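Local structure of PHD finger protein 14 (7D86) at residues I9-V14 / L202-Y207; C75-S80 / T142-S147; L133-R138 / A162-L167; S155-T160 / F181-K186. The protein binds histone H3, preferring its unmodified form, through a region of two PHD fingers and a C2HC pre-PHD finger, and represses PDGFRA expression. One frame throughout, in Å; residues are numbered along the deposited sequence.

Contact 1 of 4, residues I9-V14 / L202-Y207; sequences ILICCV and LALQSY. With ZN (zinc ion), chain E.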
loop_
_atom_site.group_PDB
_atom_site.type_symbol
_atom_site.label_atom_id
_atom_site.label_comp_id
_atom_site.label_asym_id
_atom_site.label_seq_id
_atom_site.Cartn_x
_atom_site.Cartn_y
_atom_site.Cartn_z
ATOM N N ILE A 9 18.036 -9.328 6.130
ATOM C CA ILE A 9 16.587 -9.186 6.219
ATOM C C ILE A 9 16.190 -7.913 5.479
ATOM O O ILE A 9 16.363 -6.800 5.991
ATOM C CB ILE A 9 16.115 -9.158 7.676
ATOM C CG1 ILE A 9 16.485 -10.466 8.380
ATOM C CG2 ILE A 9 14.620 -8.932 7.752
ATOM C CD1 ILE A 9 15.922 -11.697 7.703
ATOM N N LEU A 10 15.653 -8.071 4.271
ATOM C CA LEU A 10 14.970 -6.991 3.575
ATOM C C LEU A 10 13.486 -7.002 3.948
ATOM O O LEU A 10 12.959 -7.992 4.459
ATOM C CB LEU A 10 15.137 -7.121 2.058
ATOM C CG LEU A 10 16.547 -6.975 1.457
ATOM C CD1 LEU A 10 16.518 -7.198 -0.049
ATOM C CD2 LEU A 10 17.142 -5.615 1.772
ATOM N N ILE A 11 12.815 -5.882 3.696
ATOM C CA ILE A 11 11.404 -5.723 4.032
ATOM C C ILE A 11 10.621 -5.414 2.768
ATOM O O ILE A 11 11.023 -4.553 1.980
ATOM C CB ILE A 11 11.190 -4.615 5.077
ATOM C CG1 ILE A 11 12.013 -4.919 6.327
ATOM C CG2 ILE A 11 9.686 -4.459 5.406
ATOM C CD1 ILE A 11 11.946 -3.852 7.384
ATOM N N CYS A 12 9.488 -6.094 2.597
ATOM C CA CYS A 12 8.553 -5.794 1.519
ATOM C C CYS A 12 7.793 -4.515 1.847
ATOM O O CYS A 12 7.157 -4.422 2.900
ATOM C CB CYS A 12 7.575 -6.948 1.323
ATOM S SG CYS A 12 6.316 -6.558 0.094
ATOM N N CYS A 13 7.844 -3.536 0.947
ATOM C CA CYS A 13 7.188 -2.259 1.191
ATOM C C CYS A 13 5.677 -2.319 0.974
ATOM O O CYS A 13 4.993 -1.311 1.174
ATOM C CB CYS A 13 7.793 -1.182 0.296
ATOM S SG CYS A 13 7.274 -1.339 -1.411
ATOM N N VAL A 14 5.132 -3.462 0.587
ATOM C CA VAL A 14 3.690 -3.616 0.416
ATOM C C VAL A 14 3.044 -4.202 1.663
ATOM O O VAL A 14 2.126 -3.611 2.229
ATOM C CB VAL A 14 3.385 -4.477 -0.829
ATOM C CG1 VAL A 14 1.875 -4.802 -0.903
ATOM C CG2 VAL A 14 3.858 -3.753 -2.094
ATOM N N LEU A 202 9.531 1.782 9.412
ATOM C CA LEU A 202 10.652 2.686 9.654
ATOM C C LEU A 202 11.940 2.155 9.038
ATOM O O LEU A 202 12.747 2.927 8.509
ATOM C CB LEU A 202 10.833 2.908 11.153
ATOM C CG LEU A 202 9.719 3.751 11.775
ATOM C CD1 LEU A 202 9.765 3.675 13.295
ATOM C CD2 LEU A 202 9.828 5.197 11.298
ATOM N N ALA A 203 12.146 0.839 9.084
ATOM C CA ALA A 203 13.370 0.269 8.543
ATOM C C ALA A 203 13.437 0.354 7.021
ATOM O O ALA A 203 14.533 0.226 6.459
ATOM C CB ALA A 203 13.516 -1.180 9.005
ATOM N N LEU A 204 12.304 0.596 6.346
ATOM C CA LEU A 204 12.300 0.659 4.885
ATOM C C LEU A 204 13.170 1.793 4.361
ATOM O O LEU A 204 13.864 1.631 3.353
ATOM C CB LEU A 204 10.878 0.830 4.354
ATOM C CG LEU A 204 10.009 -0.408 4.174
ATOM C CD1 LEU A 204 8.646 0.013 3.657
ATOM C CD2 LEU A 204 10.675 -1.396 3.227
ATOM N N GLN A 205 13.124 2.957 5.014
ATOM C CA GLN A 205 13.927 4.091 4.564
ATOM C C GLN A 205 15.418 3.777 4.560
ATOM O O GLN A 205 16.168 4.385 3.784
ATOM C CB GLN A 205 13.652 5.316 5.443
ATOM C CG GLN A 205 12.290 5.968 5.205
ATOM C CD GLN A 205 11.152 5.237 5.892
ATOM O OE1 GLN A 205 11.313 4.715 6.991
ATOM N NE2 GLN A 205 9.990 5.198 5.245
ATOM N N SER A 206 15.859 2.826 5.387
ATOM C CA SER A 206 17.277 2.489 5.456
ATOM C C SER A 206 17.768 1.812 4.182
ATOM O O SER A 206 18.960 1.885 3.866
ATOM C CB SER A 206 17.541 1.589 6.663
ATOM O OG SER A 206 17.095 2.196 7.863
ATOM N N TYR A 207 16.881 1.151 3.442
ATOM C CA TYR A 207 17.262 0.417 2.243
ATOM C C TYR A 207 17.199 1.261 0.977
ATOM O O TYR A 207 17.563 0.769 -0.096
ATOM C CB TYR A 207 16.369 -0.815 2.067
ATOM C CG TYR A 207 16.408 -1.773 3.232
ATOM C CD1 TYR A 207 15.332 -1.883 4.102
ATOM C CD2 TYR A 207 17.522 -2.565 3.465
ATOM C CE1 TYR A 207 15.363 -2.757 5.169
ATOM C CE2 TYR A 207 17.562 -3.443 4.532
ATOM C CZ TYR A 207 16.480 -3.535 5.381
ATOM O OH TYR A 207 16.510 -4.407 6.445
HETATM ZN ZN ZN E . 5.007 -8.420 0.616
#
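Leu204 and Ile11 meet with their side chains crossing obliquely. The CD2 methyl of Leu204 comes to 3.7 Å from Ile11 CB, and its CD1 branch reaches on to Cys13, 3.7 Å from the CB there. The two branches thus touch residues two apart in the 9-14 segment. Ile11 also extends toward Ala203. Its chain is extended at chi2 (176°), which carries CD1 out to Ala203 CB, 3.5 Å away and tighter than ordinary van der Waals contact. Against Tyr207 the same isoleucine stands at about a right angle, its CG1 4.2 Å from ring atom CE1. Leu10 approaches another part of that ring, with CD2 3.5 Å from Tyr207 CD2. An alanine in place of Tyr207 would probably leave Leu10 CD2 and Ile11 CG1 without the ring atoms they touch and open a gap beside residues 9-11. Cys12 turns from the interface, and its SG binds zinc at 2.3 Å with Cys15, His37 and Cys40. Val14 N donates to this sulfur, as is common in zinc knuckles. The contact therefore seats the first zinc-binding loop of PHD-type finger 1, a cross-braced finger with two zinc sites, on the end of helix 191-204.

Contact 2 of 4, residues C75-S80 / T142-S147; sequences CELCPS and TGVCIS. With ZN (zinc ion), chain C.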
loop_
_atom_site.group_PDB
_atom_site.type_symbol
_atom_site.label_atom_id
_atom_site.label_comp_id
_atom_site.label_asym_id
_atom_site.label_seq_id
_atom_site.Cartn_x
_atom_site.Cartn_y
_atom_site.Cartn_z
ATOM N N CYS A 75 0.906 9.158 -6.229
ATOM C CA CYS A 75 -0.252 8.277 -6.225
ATOM C C CYS A 75 -1.523 9.084 -6.446
ATOM O O CYS A 75 -1.683 10.178 -5.898
ATOM C CB CYS A 75 -0.337 7.510 -4.900
ATOM S SG CYS A 75 -1.665 6.285 -4.849
ATOM N N GLU A 76 -2.433 8.540 -7.254
ATOM C CA GLU A 76 -3.729 9.181 -7.432
ATOM C C GLU A 76 -4.573 9.140 -6.165
ATOM O O GLU A 76 -5.557 9.883 -6.067
ATOM C CB GLU A 76 -4.498 8.510 -8.572
ATOM C CG GLU A 76 -3.836 8.685 -9.943
ATOM C CD GLU A 76 -3.695 10.144 -10.328
ATOM O OE1 GLU A 76 -4.709 10.877 -10.283
ATOM O OE2 GLU A 76 -2.569 10.563 -10.672
ATOM N N LEU A 77 -4.212 8.302 -5.198
ATOM C CA LEU A 77 -5.100 7.993 -4.087
ATOM C C LEU A 77 -4.566 8.424 -2.733
ATOM O O LEU A 77 -5.274 8.256 -1.732
ATOM C CB LEU A 77 -5.394 6.486 -4.043
ATOM C CG LEU A 77 -5.924 5.820 -5.314
ATOM C CD1 LEU A 77 -5.990 4.311 -5.091
ATOM C CD2 LEU A 77 -7.300 6.367 -5.706
ATOM N N CYS A 78 -3.353 8.961 -2.661
ATOM C CA CYS A 78 -2.745 9.313 -1.387
ATOM C C CYS A 78 -1.582 10.263 -1.650
ATOM O O CYS A 78 -1.099 10.355 -2.789
ATOM C CB CYS A 78 -2.251 8.062 -0.637
ATOM S SG CYS A 78 -0.623 7.515 -1.212
ATOM N N PRO A 79 -1.115 10.988 -0.631
ATOM C CA PRO A 79 -0.032 11.957 -0.841
ATOM C C PRO A 79 1.378 11.400 -0.735
ATOM O O PRO A 79 2.333 12.136 -1.023
ATOM C CB PRO A 79 -0.282 12.989 0.269
ATOM C CG PRO A 79 -0.888 12.195 1.375
ATOM C CD PRO A 79 -1.759 11.156 0.691
ATOM N N SER A 80 1.544 10.139 -0.350
ATOM C CA SER A 80 2.877 9.577 -0.184
ATOM C C SER A 80 3.564 9.392 -1.528
ATOM O O SER A 80 2.955 8.935 -2.497
ATOM C CB SER A 80 2.800 8.236 0.537
ATOM O OG SER A 80 4.057 7.582 0.514
ATOM N N THR A 142 -6.621 15.044 0.279
ATOM C CA THR A 142 -6.291 14.591 -1.062
ATOM C C THR A 142 -6.563 13.100 -1.183
ATOM O O THR A 142 -6.611 12.371 -0.192
ATOM C CB THR A 142 -4.822 14.867 -1.403
ATOM O OG1 THR A 142 -3.988 14.046 -0.582
ATOM C CG2 THR A 142 -4.470 16.340 -1.189
ATOM N N GLY A 143 -6.717 12.651 -2.422
ATOM C CA GLY A 143 -6.826 11.238 -2.666
ATOM C C GLY A 143 -8.057 10.653 -2.006
ATOM O O GLY A 143 -9.071 11.324 -1.790
ATOM N N VAL A 144 -7.952 9.374 -1.669
ATOM C CA VAL A 144 -9.077 8.593 -1.181
ATOM C C VAL A 144 -8.688 7.991 0.162
ATOM O O VAL A 144 -7.611 7.401 0.295
ATOM C CB VAL A 144 -9.481 7.498 -2.188
ATOM C CG1 VAL A 144 -10.582 6.609 -1.612
ATOM C CG2 VAL A 144 -9.964 8.127 -3.485
ATOM N N CYS A 145 -9.547 8.168 1.160
ATOM C CA CYS A 145 -9.329 7.566 2.466
ATOM C C CYS A 145 -10.067 6.242 2.566
ATOM O O CYS A 145 -11.093 6.032 1.913
ATOM C CB CYS A 145 -9.809 8.492 3.585
ATOM S SG CYS A 145 -8.778 9.930 3.881
ATOM N N ILE A 146 -9.534 5.354 3.405
ATOM C CA ILE A 146 -10.251 4.166 3.853
ATOM C C ILE A 146 -10.639 4.405 5.300
ATOM O O ILE A 146 -10.197 5.380 5.918
ATOM C CB ILE A 146 -9.410 2.885 3.727
ATOM C CG1 ILE A 146 -8.157 3.013 4.600
ATOM C CG2 ILE A 146 -9.101 2.578 2.258
ATOM C CD1 ILE A 146 -7.300 1.781 4.624
ATOM N N SER A 147 -11.426 3.500 5.864
ATOM C CA SER A 147 -11.867 3.647 7.240
ATOM C C SER A 147 -11.485 2.427 8.059
ATOM O O SER A 147 -11.148 1.367 7.523
ATOM C CB SER A 147 -13.371 3.858 7.334
ATOM O OG SER A 147 -13.779 3.834 8.692
HETATM ZN ZN ZN C . -1.083 5.785 -2.594
#
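Leu77 and Val144 lie side by side and point the same way. From Leu77 CB the side chain leaves with CG anti to the carbonyl carbon (chi1 -53°). The chain runs out through CG to CD2, which makes the touch, 3.9 Å from Val144 CG2. Val94 of strand 93-95 also packs on Leu77, while Tyr126 touches Val144, so this apolar pair is continued by neighbouring parts of the fold.

A backbone bond runs beside this pair. Val144 N donates to Leu77 O over 2.9 Å in a nearly straight bond (172° at the hydrogen), with the donor lying 46° out of the carbonyl plane. The same oxygen receives a CA-H...O contact from Gly143 CA at 3.5 Å. Gly143 fits here because a CB on it would collide with Leu77 O and Cys78 N, and its phi is positive.

Leu77 belongs to a CxxC zinc knuckle, the turn between Cys75 and Cys78 of the C2HC pre-PHD finger. Both sulfurs bind the zinc ion, which His95 and Cys98 complete, and Leu77 N donates to Cys75 SG at 3.3 Å. The contact thus ties this knuckle to the loop leading into strand 145-147 of PHD-type finger 2.

Farther along, Thr142 and Pro79 cross obliquely. Thr142 OG1 sits 3.9 Å from Pro79 CD and is hydrogen-bonded to Phe139 O. Pro79 in turn packs against His158, whose NE2 is hydrogen-bonded to Thr142 O.

Contact 3 of 4, residues L133-R138 / A162-L167; sequences LCEDTR and AQREGL. With ZN (zinc ion), chain D; EDO (1,2-ethanediol), chain H.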
loop_
_atom_site.group_PDB
_atom_site.type_symbol
_atom_site.label_atom_id
_atom_site.label_comp_id
_atom_site.label_asym_id
_atom_site.label_seq_id
_atom_site.Cartn_x
_atom_site.Cartn_y
_atom_site.Cartn_z
ATOM N N LEU A 133 -4.661 10.873 9.918
ATOM C CA LEU A 133 -3.293 10.488 10.241
ATOM C C LEU A 133 -2.231 11.258 9.466
ATOM O O LEU A 133 -1.047 10.939 9.603
ATOM C CB LEU A 133 -3.108 8.989 9.991
ATOM C CG LEU A 133 -3.954 8.087 10.880
ATOM C CD1 LEU A 133 -3.765 6.637 10.471
ATOM C CD2 LEU A 133 -3.556 8.305 12.325
ATOM N N CYS A 134 -2.611 12.251 8.666
ATOM C CA CYS A 134 -1.655 12.895 7.770
ATOM C C CYS A 134 -0.596 13.668 8.554
ATOM O O CYS A 134 -0.909 14.424 9.476
ATOM C CB CYS A 134 -2.383 13.830 6.803
ATOM S SG CYS A 134 -2.426 13.257 5.074
ATOM N N GLU A 135 0.671 13.469 8.184
ATOM C CA GLU A 135 1.744 14.246 8.802
ATOM C C GLU A 135 1.718 15.691 8.327
ATOM O O GLU A 135 2.015 16.616 9.095
ATOM C CB GLU A 135 3.102 13.616 8.489
ATOM C CG GLU A 135 3.198 12.146 8.842
ATOM C CD GLU A 135 4.396 11.474 8.206
ATOM O OE1 GLU A 135 5.536 11.779 8.613
ATOM O OE2 GLU A 135 4.196 10.648 7.291
ATOM N N ASP A 136 1.361 15.902 7.067
ATOM C CA ASP A 136 1.341 17.222 6.455
ATOM C C ASP A 136 -0.111 17.643 6.267
ATOM O O ASP A 136 -0.841 17.042 5.472
ATOM C CB ASP A 136 2.088 17.207 5.125
ATOM C CG ASP A 136 2.395 18.595 4.615
ATOM O OD1 ASP A 136 1.544 19.497 4.758
ATOM O OD2 ASP A 136 3.497 18.782 4.069
ATOM N N THR A 137 -0.513 18.693 6.988
ATOM C CA THR A 137 -1.899 19.156 6.962
ATOM C C THR A 137 -2.380 19.464 5.548
ATOM O O THR A 137 -3.562 19.264 5.241
ATOM C CB THR A 137 -2.035 20.387 7.864
ATOM O OG1 THR A 137 -1.786 20.005 9.224
ATOM C CG2 THR A 137 -3.422 21.000 7.760
ATOM N N ARG A 138 -1.479 19.910 4.665
ATOM C CA ARG A 138 -1.877 20.341 3.326
ATOM C C ARG A 138 -2.535 19.232 2.518
ATOM O O ARG A 138 -3.306 19.514 1.593
ATOM C CB ARG A 138 -0.658 20.865 2.555
ATOM C CG ARG A 138 -0.105 22.181 3.043
ATOM C CD ARG A 138 1.166 22.540 2.268
ATOM N NE ARG A 138 2.165 21.482 2.383
ATOM C CZ ARG A 138 3.209 21.344 1.573
ATOM N NH1 ARG A 138 3.395 22.196 0.568
ATOM N NH2 ARG A 138 4.061 20.347 1.764
ATOM N N ALA A 162 -2.087 4.976 7.093
ATOM C CA ALA A 162 -2.355 3.847 7.976
ATOM C C ALA A 162 -1.209 2.846 7.941
ATOM O O ALA A 162 -0.848 2.268 8.974
ATOM C CB ALA A 162 -3.678 3.176 7.583
ATOM N N GLN A 163 -0.616 2.631 6.762
ATOM C CA GLN A 163 0.494 1.689 6.676
ATOM C C GLN A 163 1.637 2.128 7.580
ATOM O O GLN A 163 2.250 1.306 8.273
ATOM C CB GLN A 163 0.978 1.564 5.225
ATOM C CG GLN A 163 2.030 0.476 5.020
ATOM C CD GLN A 163 2.653 0.494 3.632
ATOM O OE1 GLN A 163 2.885 1.555 3.052
ATOM N NE2 GLN A 163 2.927 -0.690 3.096
ATOM N N ARG A 164 1.921 3.431 7.589
ATOM C CA ARG A 164 3.013 3.973 8.389
ATOM C C ARG A 164 2.773 3.744 9.872
ATOM O O ARG A 164 3.718 3.512 10.635
ATOM C CB ARG A 164 3.171 5.465 8.087
ATOM C CG ARG A 164 4.223 6.186 8.891
ATOM C CD ARG A 164 4.124 7.697 8.703
ATOM N NE ARG A 164 3.024 8.249 9.490
ATOM C CZ ARG A 164 1.962 8.863 8.977
ATOM N NH1 ARG A 164 1.857 9.032 7.667
ATOM N NH2 ARG A 164 1.010 9.321 9.781
ATOM N N GLU A 165 1.521 3.809 10.296
ATOM C CA GLU A 165 1.179 3.616 11.701
ATOM C C GLU A 165 0.978 2.147 12.070
ATOM O O GLU A 165 0.596 1.858 13.218
ATOM C CB GLU A 165 -0.078 4.423 12.038
ATOM C CG GLU A 165 0.128 5.932 12.005
ATOM C CD GLU A 165 1.070 6.414 13.099
ATOM O OE1 GLU A 165 1.209 5.717 14.127
ATOM O OE2 GLU A 165 1.681 7.490 12.933
ATOM N N GLY A 166 1.225 1.225 11.141
ATOM C CA GLY A 166 1.127 -0.193 11.434
ATOM C C GLY A 166 -0.296 -0.712 11.482
ATOM O O GLY A 166 -0.576 -1.682 12.196
ATOM N N LEU A 167 -1.205 -0.096 10.738
ATOM C CA LEU A 167 -2.637 -0.355 10.884
ATOM C C LEU A 167 -3.219 -1.263 9.804
ATOM O O LEU A 167 -4.381 -1.663 9.915
ATOM C CB LEU A 167 -3.404 0.975 10.896
ATOM C CG LEU A 167 -2.946 1.967 11.969
ATOM C CD1 LEU A 167 -3.763 3.241 11.886
ATOM C CD2 LEU A 167 -3.080 1.340 13.353
HETATM ZN ZN ZN D . -3.005 10.975 5.154
HETATM C C1 EDO H . 1.906 11.935 4.548
HETATM O O1 EDO H . 1.580 11.663 5.919
HETATM C C2 EDO H . 1.898 13.444 4.341
HETATM O O2 EDO H . 0.659 13.969 4.838
#
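The guanidinium of Arg164 meets Glu135 over one face and Leu133 at its edge. Glu135 CG lies 3.5 Å above the plane, over its centre, and OE2 on that same face forms a salt bridge with Arg164 NH1 at 2.9 Å. Carboxylate and guanidinium planes are 52° apart, so the acid does not meet the base as a coplanar pair. At the edge, Arg164 NH2 donates to Leu133 O over 2.6 Å, with the oxygen only 9° out of the guanidinium plane. The Glu135 side chain is poorly ordered, so its carboxylate is placed less certainly than this edge bond.

This joins the zinc-binding loop of PHD-type finger 2 to helix 159-164: Cys134 binds the zinc ion with Cys131, His158 and Cys161. The helix closes in a Schellman motif, with Gly166 at positive phi.

Beyond it, Leu133 and Leu167 reach toward each other tip to tip, CD1 to CD1 at 3.7 Å. Leu133 CD1 also lies 4.0 Å from Ala162 CA. Glu165 extends the charge network through a long salt bridge to Arg164 NH2, but pairs chiefly with Arg194 of helix 191-204. A 1,2-ethanediol, probably from the crystallisation liquor, accepts from Glu135 N at O1 and from Asp136 N at O2.

Contact 4 of 4, residues S155-T160 / F181-K186; sequences SFFHVT and FFAYCK. With ZN (zinc ion), chain D; ZN (zinc ion), chain B.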
loop_
_atom_site.group_PDB
_atom_site.type_symbol
_atom_site.label_atom_id
_atom_site.label_comp_id
_atom_site.label_asym_id
_atom_site.label_seq_id
_atom_site.Cartn_x
_atom_site.Cartn_y
_atom_site.Cartn_z
ATOM N N SER A 155 -13.272 6.043 11.502
ATOM C CA SER A 155 -12.011 6.777 11.471
ATOM C C SER A 155 -11.418 6.638 10.080
ATOM O O SER A 155 -11.261 5.519 9.591
ATOM C CB SER A 155 -11.020 6.238 12.505
ATOM O OG SER A 155 -11.464 6.483 13.830
ATOM N N PHE A 156 -11.074 7.763 9.453
ATOM C CA PHE A 156 -10.624 7.766 8.064
ATOM C C PHE A 156 -9.144 8.114 7.955
ATOM O O PHE A 156 -8.633 8.969 8.688
ATOM C CB PHE A 156 -11.441 8.749 7.228
ATOM C CG PHE A 156 -12.897 8.420 7.183
ATOM C CD1 PHE A 156 -13.349 7.313 6.482
ATOM C CD2 PHE A 156 -13.817 9.201 7.854
ATOM C CE1 PHE A 156 -14.706 6.992 6.453
ATOM C CE2 PHE A 156 -15.167 8.887 7.823
ATOM C CZ PHE A 156 -15.608 7.778 7.122
ATOM N N PHE A 157 -8.469 7.470 7.004
ATOM C CA PHE A 157 -7.054 7.723 6.771
ATOM C C PHE A 157 -6.661 7.216 5.391
ATOM O O PHE A 157 -7.275 6.294 4.852
ATOM C CB PHE A 157 -6.174 7.061 7.842
ATOM C CG PHE A 157 -6.780 5.825 8.455
ATOM C CD1 PHE A 157 -6.908 4.658 7.720
ATOM C CD2 PHE A 157 -7.201 5.830 9.779
ATOM C CE1 PHE A 157 -7.473 3.514 8.290
ATOM C CE2 PHE A 157 -7.757 4.689 10.353
ATOM C CZ PHE A 157 -7.888 3.533 9.605
ATOM N N HIS A 158 -5.622 7.831 4.825
ATOM C CA HIS A 158 -5.036 7.291 3.607
ATOM C C HIS A 158 -4.458 5.916 3.891
ATOM O O HIS A 158 -4.022 5.624 5.008
ATOM C CB HIS A 158 -3.913 8.200 3.089
ATOM C CG HIS A 158 -4.373 9.558 2.675
ATOM N ND1 HIS A 158 -3.978 10.708 3.326
ATOM C CD2 HIS A 158 -5.190 9.951 1.669
ATOM C CE1 HIS A 158 -4.534 11.751 2.739
ATOM N NE2 HIS A 158 -5.274 11.319 1.731
ATOM N N VAL A 159 -4.418 5.074 2.854
ATOM C CA VAL A 159 -3.883 3.725 3.018
ATOM C C VAL A 159 -2.429 3.775 3.467
ATOM O O VAL A 159 -2.011 3.018 4.348
ATOM C CB VAL A 159 -4.036 2.917 1.718
ATOM C CG1 VAL A 159 -3.387 1.542 1.878
ATOM C CG2 VAL A 159 -5.512 2.795 1.348
ATOM N N THR A 160 -1.631 4.662 2.863
ATOM C CA THR A 160 -0.212 4.722 3.204
ATOM C C THR A 160 0.028 5.387 4.553
ATOM O O THR A 160 1.016 5.071 5.227
ATOM C CB THR A 160 0.566 5.450 2.107
ATOM O OG1 THR A 160 -0.101 6.674 1.770
ATOM C CG2 THR A 160 0.659 4.570 0.861
ATOM N N PHE A 181 -8.052 -8.033 3.122
ATOM C CA PHE A 181 -7.327 -6.823 3.481
ATOM C C PHE A 181 -8.207 -5.937 4.351
ATOM O O PHE A 181 -9.268 -5.490 3.914
ATOM C CB PHE A 181 -6.877 -6.081 2.225
ATOM C CG PHE A 181 -5.938 -6.877 1.378
ATOM C CD1 PHE A 181 -4.602 -6.984 1.720
ATOM C CD2 PHE A 181 -6.391 -7.533 0.245
ATOM C CE1 PHE A 181 -3.728 -7.724 0.938
ATOM C CE2 PHE A 181 -5.529 -8.278 -0.533
ATOM C CZ PHE A 181 -4.188 -8.372 -0.180
ATOM N N PHE A 182 -7.764 -5.674 5.578
ATOM C CA PHE A 182 -8.534 -4.831 6.475
ATOM C C PHE A 182 -7.599 -3.918 7.254
ATOM O O PHE A 182 -6.383 -4.131 7.315
ATOM C CB PHE A 182 -9.406 -5.673 7.426
ATOM C CG PHE A 182 -8.623 -6.611 8.291
ATOM C CD1 PHE A 182 -8.217 -7.846 7.810
ATOM C CD2 PHE A 182 -8.306 -6.267 9.595
ATOM C CE1 PHE A 182 -7.498 -8.716 8.610
ATOM C CE2 PHE A 182 -7.590 -7.134 10.401
ATOM C CZ PHE A 182 -7.186 -8.358 9.909
ATOM N N ALA A 183 -8.188 -2.883 7.841
ATOM C CA ALA A 183 -7.442 -1.889 8.590
ATOM C C ALA A 183 -8.226 -1.464 9.824
ATOM O O ALA A 183 -9.451 -1.339 9.783
ATOM C CB ALA A 183 -7.144 -0.658 7.739
ATOM N N TYR A 184 -7.495 -1.201 10.905
ATOM C CA TYR A 184 -8.059 -0.744 12.170
ATOM C C TYR A 184 -7.415 0.573 12.570
ATOM O O TYR A 184 -6.204 0.759 12.399
ATOM C CB TYR A 184 -7.833 -1.751 13.299
ATOM C CG TYR A 184 -8.557 -3.072 13.179
ATOM C CD1 TYR A 184 -9.854 -3.149 12.693
ATOM C CD2 TYR A 184 -7.936 -4.248 13.576
ATOM C CE1 TYR A 184 -10.514 -4.372 12.600
ATOM C CE2 TYR A 184 -8.573 -5.463 13.491
ATOM C CZ TYR A 184 -9.859 -5.524 12.999
ATOM O OH TYR A 184 -10.465 -6.746 12.910
ATOM N N CYS A 185 -8.210 1.477 13.134
ATOM C CA CYS A 185 -7.601 2.683 13.672
ATOM C C CYS A 185 -6.732 2.318 14.878
ATOM O O CYS A 185 -6.728 1.175 15.349
ATOM C CB CYS A 185 -8.671 3.697 14.071
ATOM S SG CYS A 185 -9.648 3.161 15.502
ATOM N N LYS A 186 -5.998 3.305 15.393
ATOM C CA LYS A 186 -5.109 3.039 16.525
ATOM C C LYS A 186 -5.877 2.535 17.742
ATOM O O LYS A 186 -5.361 1.717 18.511
ATOM C CB LYS A 186 -4.328 4.295 16.899
ATOM C CG LYS A 186 -3.357 4.788 15.835
ATOM C CD LYS A 186 -2.611 6.011 16.336
ATOM C CE LYS A 186 -1.811 6.669 15.224
ATOM N NZ LYS A 186 -1.109 7.896 15.695
HETATM ZN ZN ZN D . -3.005 10.975 5.154
HETATM ZN ZN ZN B . -11.618 2.119 14.804
#
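Phe157 and Cys185 carry the apolar part of this contact. Ring atom CE2 of Phe157 lies 3.9 Å from Cys185 CA and 4.0 Å from Cys185 CB, with CB in the ring plane at the edge. Ala183 CB also meets the edge, near the plane, 4.2 Å from Phe157 CE1. The backbone is met obliquely, with Phe157 CZ 4.2 Å from Tyr184 C. Over one face, offset toward the rim, stands Ser155 O from its own segment. Ser155 adds a second patch, its CB 3.8 Å from Cys185 CB.

No hydrogen bond joins the segments. Their backbones pair elsewhere: Phe157 with Ile146 of strand 145-147, Phe182 with Ser169 of strand 168-170. Phe157 therefore bridges two separate antiparallel sheets. An alanine at Phe157 would probably open a gap between those sheets and leave Ala183 and Cys185 without the ring edge that packs on them.

Metal bonds lie on both segments. Cys185 SG, placed between the backbone N and the carbonyl carbon (chi1 69°), binds one zinc ion at 2.3 Å with Cys148, Cys153 and His188. His158 ND1 binds the other at 2.1 Å. The chemistry implies a division of labour within PHD-type finger 2: coordination pins each segment to a different zinc, and apolar packing alone joins them directly.

Overall arrangement
Contacts 2, 3 and 4 form one connected group, whereas contact 1 joins the first PHD finger to the C-terminal helix about 17 Å from contact 3, centre to centre. Contacts 1 and 3 nevertheless touch, Cys13 O lying 2.9 Å from Gln163 NE2 in a probable hydrogen bond. Contacts 3 and 4 have centres about 9 Å apart, share helix 159-164 and supply Cys134 and His158 to the same zinc ion. Contact 2 meets contact 4 through neighbouring strands 145-147 and 156-158, with Ile146 N 2.8 Å from Phe157 O. Together the four hold ligands of four zinc sites, spanning all three fingers required for histone H3 binding.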